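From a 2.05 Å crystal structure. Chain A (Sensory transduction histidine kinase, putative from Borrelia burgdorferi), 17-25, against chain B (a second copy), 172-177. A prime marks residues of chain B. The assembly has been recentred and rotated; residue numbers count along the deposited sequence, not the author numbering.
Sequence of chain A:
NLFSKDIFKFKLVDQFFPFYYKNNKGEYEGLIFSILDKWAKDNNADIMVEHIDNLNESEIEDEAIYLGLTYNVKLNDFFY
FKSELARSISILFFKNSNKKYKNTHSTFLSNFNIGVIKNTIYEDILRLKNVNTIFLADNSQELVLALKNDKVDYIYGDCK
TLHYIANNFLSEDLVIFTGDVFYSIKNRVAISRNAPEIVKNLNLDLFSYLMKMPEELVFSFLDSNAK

Chain A 17-25: FPFYYKNNK
Chain B, residues 172-177: EDLVIF

Chain B runs 172 to 177 in extended form, with Val175′ and Ile176′ in a strand. Chain A holds a short strand at Tyr21 and Lys22. Register is set by the CA atoms: Asn24 lies 7.2 Å from Asp173′, and Pro18 lies 8.3 Å from Ile176′. The chains therefore run in opposite senses.

Glu172′ is modelled only to CB, which points away. Asp173′ (phi/psi -88/96, chi1 t) points toward chain A. Its OD1 accepts a weak hydrogen bond from Asn24 N, 3.3 Å long and nearly straight at 171°. Asn23 CB is 3.4 Å from the same Asp173′ OD1. Asn23 has chi1 p, and Asn24 has chi1 m with phi/psi -56/-34.

Leu174′ points its side chain away but offers its carbonyl. Water 2 donates to Leu174′ O at 2.8 Å and to Asp173′ OD2 at 2.5 Å, and accepts from Tyr21 OH at 2.6 Å. Val175′ also points away.

Ile176′ (-82/132, chi1 m, chi2 t) points toward chain A. Its CD1 lies 3.8 Å from Pro18 CB and 4.0 Å from Tyr21 CE2, at the ring edge. Pro18 follows a cis peptide bond; Tyr21 is extended (-167/171), chi1 p. Water 1 accepts from Ile176′ N at 2.7 Å and donates to Tyr21 OH at 3.0 Å. The tyrosine hydroxyl thus links both waters. Phe177′ is out of reach.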

# COMPACT_ATOMS: atom_id res chain seq x y z
N PHE A 17 -7.02 4.86 0.61
CA PHE A 17 -5.90 5.61 0.06
C PHE A 17 -5.17 4.76 -0.98
O PHE A 17 -4.96 3.57 -0.77
CB PHE A 17 -4.93 6.02 1.18
CG PHE A 17 -3.74 6.81 0.70
CD1 PHE A 17 -3.77 8.19 0.70
CD2 PHE A 17 -2.60 6.16 0.25
CE1 PHE A 17 -2.67 8.92 0.26
CE2 PHE A 17 -1.51 6.88 -0.19
CZ PHE A 17 -1.54 8.26 -0.18
N PRO A 18 -4.77 5.37 -2.12
CA PRO A 18 -4.91 6.77 -2.53
C PRO A 18 -6.15 7.03 -3.38
O PRO A 18 -6.33 8.15 -3.86
CB PRO A 18 -3.65 7.00 -3.35
CG PRO A 18 -3.44 5.68 -4.04
CD PRO A 18 -3.97 4.61 -3.10
N PHE A 19 -7.00 6.02 -3.56
CA PHE A 19 -8.12 6.12 -4.49
C PHE A 19 -9.17 7.13 -4.04
O PHE A 19 -9.64 7.94 -4.83
CB PHE A 19 -8.74 4.74 -4.70
CG PHE A 19 -7.80 3.76 -5.31
CD1 PHE A 19 -7.65 3.68 -6.69
CD2 PHE A 19 -7.03 2.92 -4.51
CE1 PHE A 19 -6.76 2.78 -7.25
CE2 PHE A 19 -6.15 2.02 -5.07
CZ PHE A 19 -6.02 1.95 -6.44
N TYR A 20 -9.52 7.09 -2.76
CA TYR A 20 -10.39 8.11 -2.19
C TYR A 20 -10.23 8.15 -0.67
O TYR A 20 -10.18 7.12 -0.01
CB TYR A 20 -11.85 7.85 -2.57
CG TYR A 20 -12.33 6.46 -2.24
CD1 TYR A 20 -12.93 6.18 -1.03
CD2 TYR A 20 -12.18 5.42 -3.16
CE1 TYR A 20 -13.37 4.90 -0.73
CE2 TYR A 20 -12.61 4.14 -2.86
CZ TYR A 20 -13.20 3.89 -1.65
OH TYR A 20 -13.64 2.61 -1.36
N TYR A 21 -10.13 9.36 -0.13
CA TYR A 21 -9.95 9.56 1.30
C TYR A 21 -10.20 11.01 1.67
O TYR A 21 -10.36 11.87 0.81
CB TYR A 21 -8.53 9.14 1.72
CG TYR A 21 -7.43 9.96 1.10
CD1 TYR A 21 -6.80 10.98 1.81
CD2 TYR A 21 -7.01 9.73 -0.21
CE1 TYR A 21 -5.79 11.73 1.24
CE2 TYR A 21 -6.01 10.48 -0.79
CZ TYR A 21 -5.40 11.48 -0.05
OH TYR A 21 -4.40 12.24 -0.62
N LYS A 22 -10.24 11.27 2.97
CA LYS A 22 -10.47 12.61 3.50
C LYS A 22 -9.21 13.09 4.22
O LYS A 22 -8.72 12.42 5.13
CB LYS A 22 -11.67 12.60 4.44
CG LYS A 22 -11.78 13.82 5.34
CD LYS A 22 -13.22 14.06 5.79
CE LYS A 22 -13.89 12.79 6.32
NZ LYS A 22 -15.28 13.06 6.77
N ASN A 23 -8.68 14.23 3.80
CA ASN A 23 -7.40 14.68 4.34
C ASN A 23 -7.54 15.42 5.67
O ASN A 23 -8.64 15.57 6.19
CB ASN A 23 -6.65 15.56 3.31
CG ASN A 23 -7.32 16.91 3.06
OD1 ASN A 23 -8.16 17.38 3.83
ND2 ASN A 23 -6.92 17.56 1.97
N ASN A 24 -6.40 15.85 6.20
CA ASN A 24 -6.35 16.51 7.50
C ASN A 24 -7.26 17.73 7.58
O ASN A 24 -7.83 18.02 8.63
CB ASN A 24 -4.91 16.92 7.82
CG ASN A 24 -3.94 15.75 7.76
OD1 ASN A 24 -4.29 14.67 7.29
ND2 ASN A 24 -2.71 15.97 8.21
N LYS A 25 -7.38 18.44 6.46
CA LYS A 25 -8.19 19.65 6.41
C LYS A 25 -9.67 19.36 6.15
O LYS A 25 -10.48 20.27 6.05
CB LYS A 25 -7.66 20.59 5.32
CG LYS A 25 -6.22 21.03 5.54
CD LYS A 25 -5.73 21.90 4.40
CE LYS A 25 -4.28 22.31 4.61
NZ LYS A 25 -3.78 23.16 3.49
N GLU B 172 3.38 17.51 6.65
CA GLU B 172 2.95 17.87 5.30
C GLU B 172 2.09 16.77 4.69
O GLU B 172 2.57 15.67 4.41
CB GLU B 172 4.17 18.14 4.41
N ASP B 173 0.81 17.07 4.52
CA ASP B 173 -0.12 16.17 3.84
C ASP B 173 -0.08 16.46 2.34
O ASP B 173 -0.74 17.38 1.86
CB ASP B 173 -1.54 16.34 4.39
CG ASP B 173 -2.46 15.18 4.03
OD1 ASP B 173 -3.55 15.08 4.63
OD2 ASP B 173 -2.09 14.36 3.16
N LEU B 174 0.72 15.69 1.61
CA LEU B 174 0.98 15.97 0.20
C LEU B 174 -0.23 15.70 -0.69
O LEU B 174 -0.98 14.74 -0.48
CB LEU B 174 2.17 15.15 -0.30
CG LEU B 174 3.49 15.39 0.45
CD1 LEU B 174 4.58 14.49 -0.11
CD2 LEU B 174 3.91 16.85 0.37
N VAL B 175 -0.41 16.55 -1.70
CA VAL B 175 -1.54 16.45 -2.62
C VAL B 175 -1.16 15.61 -3.84
O VAL B 175 -0.07 15.75 -4.39
CB VAL B 175 -2.02 17.84 -3.08
CG1 VAL B 175 -3.22 17.72 -4.01
CG2 VAL B 175 -2.38 18.69 -1.87
N ILE B 176 -2.08 14.75 -4.26
CA ILE B 176 -1.88 13.92 -5.45
C ILE B 176 -2.20 14.69 -6.72
O ILE B 176 -3.25 15.33 -6.82
CB ILE B 176 -2.75 12.65 -5.39
CG1 ILE B 176 -2.42 11.84 -4.14
CG2 ILE B 176 -2.53 11.80 -6.64
CD1 ILE B 176 -3.40 10.72 -3.86
N PHE B 177 -1.29 14.63 -7.69
CA PHE B 177 -1.50 15.28 -8.98
C PHE B 177 -2.48 14.48 -9.82
O PHE B 177 -2.22 13.33 -10.17
CB PHE B 177 -0.17 15.44 -9.72
CG PHE B 177 -0.28 16.19 -11.01
CD1 PHE B 177 -0.12 15.53 -12.22
CD2 PHE B 177 -0.54 17.55 -11.02
CE1 PHE B 177 -0.22 16.22 -13.42
CE2 PHE B 177 -0.64 18.24 -12.22
CZ PHE B 177 -0.48 17.57 -13.42
O HOH W 1 -4.22 14.28 -2.76
O HOH W 2 -3.19 13.89 1.00